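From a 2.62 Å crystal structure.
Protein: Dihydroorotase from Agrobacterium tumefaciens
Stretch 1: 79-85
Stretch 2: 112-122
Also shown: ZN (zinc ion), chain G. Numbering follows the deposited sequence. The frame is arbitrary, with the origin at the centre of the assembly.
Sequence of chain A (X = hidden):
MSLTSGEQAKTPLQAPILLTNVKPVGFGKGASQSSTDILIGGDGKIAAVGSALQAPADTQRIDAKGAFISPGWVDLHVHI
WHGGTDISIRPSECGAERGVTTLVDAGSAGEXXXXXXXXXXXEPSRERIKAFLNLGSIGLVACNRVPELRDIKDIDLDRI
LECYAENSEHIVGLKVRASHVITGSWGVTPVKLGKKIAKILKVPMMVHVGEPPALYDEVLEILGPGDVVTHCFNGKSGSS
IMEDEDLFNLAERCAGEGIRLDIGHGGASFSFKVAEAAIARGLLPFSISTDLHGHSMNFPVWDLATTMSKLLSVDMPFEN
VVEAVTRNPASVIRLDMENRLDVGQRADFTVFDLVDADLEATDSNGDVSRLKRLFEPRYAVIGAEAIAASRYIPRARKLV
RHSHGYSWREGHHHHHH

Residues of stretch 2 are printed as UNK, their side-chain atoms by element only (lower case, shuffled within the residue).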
# COMPACT_ATOMS: atom_id res chain seq x y z
N HIS A 79 -23.07 19.62 7.69
CA HIS A 79 -22.97 18.17 7.82
C HIS A 79 -24.07 17.74 8.76
O HIS A 79 -23.94 17.79 9.98
CB HIS A 79 -21.58 17.80 8.34
CG HIS A 79 -20.49 18.17 7.38
ND1 HIS A 79 -20.25 17.46 6.23
CD2 HIS A 79 -19.64 19.22 7.36
CE1 HIS A 79 -19.31 18.06 5.53
NE2 HIS A 79 -18.92 19.13 6.19
N ILE A 80 -25.17 17.31 8.15
CA ILE A 80 -26.35 16.91 8.86
C ILE A 80 -26.72 15.43 8.71
O ILE A 80 -27.90 15.06 8.81
CB ILE A 80 -27.52 17.80 8.42
CG1 ILE A 80 -27.56 17.87 6.89
CG2 ILE A 80 -27.35 19.22 9.00
CD1 ILE A 80 -28.63 18.82 6.37
N TRP A 81 -25.72 14.58 8.49
CA TRP A 81 -25.96 13.15 8.39
C TRP A 81 -25.84 12.63 9.82
O TRP A 81 -25.01 11.77 10.11
CB TRP A 81 -24.89 12.50 7.50
CG TRP A 81 -25.24 11.14 6.93
CD1 TRP A 81 -24.61 10.50 5.89
CD2 TRP A 81 -26.24 10.22 7.40
NE1 TRP A 81 -25.15 9.26 5.69
CE2 TRP A 81 -26.15 9.06 6.60
CE3 TRP A 81 -27.20 10.27 8.42
CZ2 TRP A 81 -26.98 7.95 6.79
CZ3 TRP A 81 -28.03 9.17 8.61
CH2 TRP A 81 -27.92 8.03 7.80
N HIS A 82 -26.67 13.19 10.71
CA HIS A 82 -26.71 12.85 12.13
C HIS A 82 -26.96 11.36 12.33
O HIS A 82 -27.83 10.76 11.70
CB HIS A 82 -27.82 13.65 12.81
CG HIS A 82 -28.10 13.22 14.21
ND1 HIS A 82 -27.37 13.67 15.29
CD2 HIS A 82 -28.99 12.32 14.70
CE1 HIS A 82 -27.79 13.05 16.38
NE2 HIS A 82 -28.77 12.23 16.05
N GLY A 83 -26.19 10.76 13.23
CA GLY A 83 -26.32 9.33 13.46
C GLY A 83 -25.60 8.50 12.41
O GLY A 83 -24.87 7.58 12.76
N GLY A 84 -25.81 8.80 11.12
CA GLY A 84 -25.17 8.05 10.05
C GLY A 84 -23.66 8.20 10.04
O GLY A 84 -22.91 7.26 9.75
N THR A 85 -23.21 9.40 10.36
CA THR A 85 -21.79 9.68 10.44
C THR A 85 -21.55 10.13 11.87
O THR A 85 -22.49 10.39 12.60
CB THR A 85 -21.39 10.85 9.54
OG1 THR A 85 -22.00 12.04 10.03
CG2 THR A 85 -21.83 10.58 8.08
N UNK A 112 -22.78 4.55 -0.58
CA UNK A 112 -23.08 3.49 0.38
C UNK A 112 -24.31 3.74 1.26
O UNK A 112 -25.23 2.90 1.30
c UNK A 112 -21.84 3.21 1.26
N UNK A 113 -24.35 4.85 1.99
CA UNK A 113 -25.51 5.09 2.84
C UNK A 113 -26.31 6.35 2.56
O UNK A 113 -26.84 6.95 3.49
c UNK A 113 -24.21 6.16 4.78
n UNK A 113 -23.78 6.09 6.04
o UNK A 113 -23.88 7.07 4.02
c UNK A 113 -25.14 5.04 4.34
N UNK A 114 -26.44 6.74 1.30
CA UNK A 114 -27.23 7.93 1.00
C UNK A 114 -28.71 7.67 1.22
O UNK A 114 -29.45 8.56 1.63
c UNK A 114 -29.33 12.02 -1.17
c UNK A 114 -28.02 12.10 -0.65
c UNK A 114 -29.85 10.76 -1.49
c UNK A 114 -27.02 8.42 -0.44
c UNK A 114 -27.27 10.93 -0.45
c UNK A 114 -29.09 9.60 -1.29
c UNK A 114 -27.79 9.68 -0.76
N UNK A 115 -29.16 6.44 0.95
CA UNK A 115 -30.57 6.12 1.15
C UNK A 115 -30.90 6.34 2.63
O UNK A 115 -32.00 6.73 2.99
c UNK A 115 -28.54 2.49 2.40
c UNK A 115 -30.88 4.68 0.71
n UNK A 115 -29.66 2.07 2.98
c UNK A 115 -30.21 3.63 1.54
c UNK A 115 -30.71 2.77 2.45
n UNK A 115 -28.85 3.43 1.53
N UNK A 116 -29.90 6.13 3.49
CA UNK A 116 -30.09 6.35 4.91
C UNK A 116 -30.26 7.84 5.17
O UNK A 116 -31.10 8.24 5.96
N UNK A 117 -29.47 8.65 4.49
CA UNK A 117 -29.56 10.09 4.66
C UNK A 117 -30.94 10.56 4.22
O UNK A 117 -31.58 11.34 4.90
c UNK A 117 -27.92 12.85 5.11
c UNK A 117 -27.86 14.23 5.26
c UNK A 117 -28.45 12.28 3.97
c UNK A 117 -28.49 10.78 3.81
c UNK A 117 -28.93 13.11 2.97
c UNK A 117 -28.87 14.51 3.12
c UNK A 117 -28.34 15.06 4.26
N UNK A 118 -31.41 10.07 3.08
CA UNK A 118 -32.71 10.47 2.55
C UNK A 118 -33.87 10.17 3.51
O UNK A 118 -34.72 11.02 3.76
n UNK A 118 -34.42 5.75 -0.26
c UNK A 118 -34.22 10.26 0.48
c UNK A 118 -34.17 6.96 -0.74
n UNK A 118 -33.24 7.12 -1.67
c UNK A 118 -34.61 9.38 -0.70
n UNK A 118 -34.83 8.01 -0.26
c UNK A 118 -32.97 9.76 1.22
N UNK A 119 -33.88 8.95 4.04
CA UNK A 119 -34.94 8.52 4.93
C UNK A 119 -34.92 9.14 6.31
O UNK A 119 -35.96 9.51 6.82
c UNK A 119 -34.93 7.00 5.06
c UNK A 119 -36.12 4.96 5.97
o UNK A 119 -35.91 4.17 5.01
c UNK A 119 -36.20 6.45 5.70
o UNK A 119 -36.29 4.58 7.15
N UNK A 120 -33.74 9.24 6.93
CA UNK A 120 -33.64 9.81 8.28
C UNK A 120 -33.50 11.31 8.33
O UNK A 120 -34.00 11.93 9.26
c UNK A 120 -32.60 4.97 9.58
c UNK A 120 -32.48 9.22 9.07
c UNK A 120 -31.45 5.58 9.08
o UNK A 120 -32.66 3.60 9.72
c UNK A 120 -33.66 7.11 9.76
c UNK A 120 -32.52 7.74 9.26
c UNK A 120 -33.71 5.74 9.92
c UNK A 120 -31.42 6.96 8.92
N UNK A 121 -32.80 11.90 7.37
CA UNK A 121 -32.60 13.35 7.41
C UNK A 121 -33.45 14.18 6.46
O UNK A 121 -34.11 15.12 6.90
c UNK A 121 -30.89 15.19 7.42
c UNK A 121 -30.23 12.86 8.09
c UNK A 121 -30.59 12.97 9.57
c UNK A 121 -31.11 13.71 7.17
N UNK A 122 -33.45 13.85 5.18
CA UNK A 122 -34.21 14.61 4.21
C UNK A 122 -35.72 14.57 4.36
O UNK A 122 -36.32 15.59 4.67
c UNK A 122 -32.41 14.42 2.43
c UNK A 122 -34.69 15.02 1.78
c UNK A 122 -33.89 14.19 2.75
c UNK A 122 -32.01 13.94 1.06
ZN ZN G . -17.12 20.18 5.48

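Position 112 carries a single side-chain carbon and lies out of reach of stretch 1; it is Ala-112. Position 113 has two side-chain carbons, the second bearing one oxygen and one nitrogen, an amide one carbon from the backbone; its CA-to-CB bond points toward stretch 1, and the side-chain oxygen lies 3.0 Å from Trp-81 NE1. This is Asn-113, whose OD1 accepts a hydrogen bond from Trp-81 NE1, with 162° at the hydrogen. The residue sits at the N-cap position, yet its side chain makes no capping bond; its oxygen serves the indole instead, while ND2 is satisfied elsewhere in the structure.

Position 114 shows one carbon and then a ring of six carbons, with no oxygen, and its CA-to-CB bond points away from stretch 1: Phe-114. At 115, one carbon leads to a five-membered ring of three carbons and two nitrogens; its CA-to-CB bond also points away, and its side chain makes no contact with stretch 1, which makes it His-115. Position 116 has no side-chain atoms, and the indole comes close to its bare backbone, Trp-81 CH2 lying 3.5 Å from the backbone C of 116. It is Gly-116, and an ideal CB here would fall a tight 3.1 Å from Trp-81 CZ2.

Position 117 again has one carbon and a six-carbon ring, now over a face of the Trp-81 indole: Phe-117. Its CB sits 4.1 Å from the centroid of the indole five-membered ring, 13° off the normal, as a CH-pi contact, and its ring turns an edge to that face, planes at 71°. The far end of the ring reaches Ile-80, with Phe-117 CZ 3.9 Å from Ile-80 CG1.

Positions 118 and 119 are both out of reach. Position 118 has three carbons, a nitrogen, and a carbon bearing two more nitrogens: Arg-118. Position 119 has three carbons, the last with two oxygens: Glu-119. Position 120 is a six-carbon ring on one carbon, bearing one oxygen, and a ring carbon touches Trp-81 CH2: Tyr-120. Its CD2 meets Trp-81 CH2 edge to edge at 3.8 Å. Position 121 has four carbons forked at the first, one arm two carbons long, with a side-chain carbon 3.3 Å from Ile-80 O: Ile-121. That carbon is CG1, which also packs 4.0 Å from Trp-81 CE3. Position 122 has the same branching but makes no contact: Ile-122.

The contact is built around Trp-81. Helical spacing brings 116, 117, 120 and 121 to it, with 113 joining from the N-cap position: an acceptor for its indole N-H, a glycine permitting close approach, a phenylalanine over a face, and apolar atoms completing the packing. On stretch 1, Gly-84 leaves room for the same indole, since an ideal CB would clash with Trp-81 CE2 at 2.2 Å.

Stretch 2 (112-122) ANFHGFREYII
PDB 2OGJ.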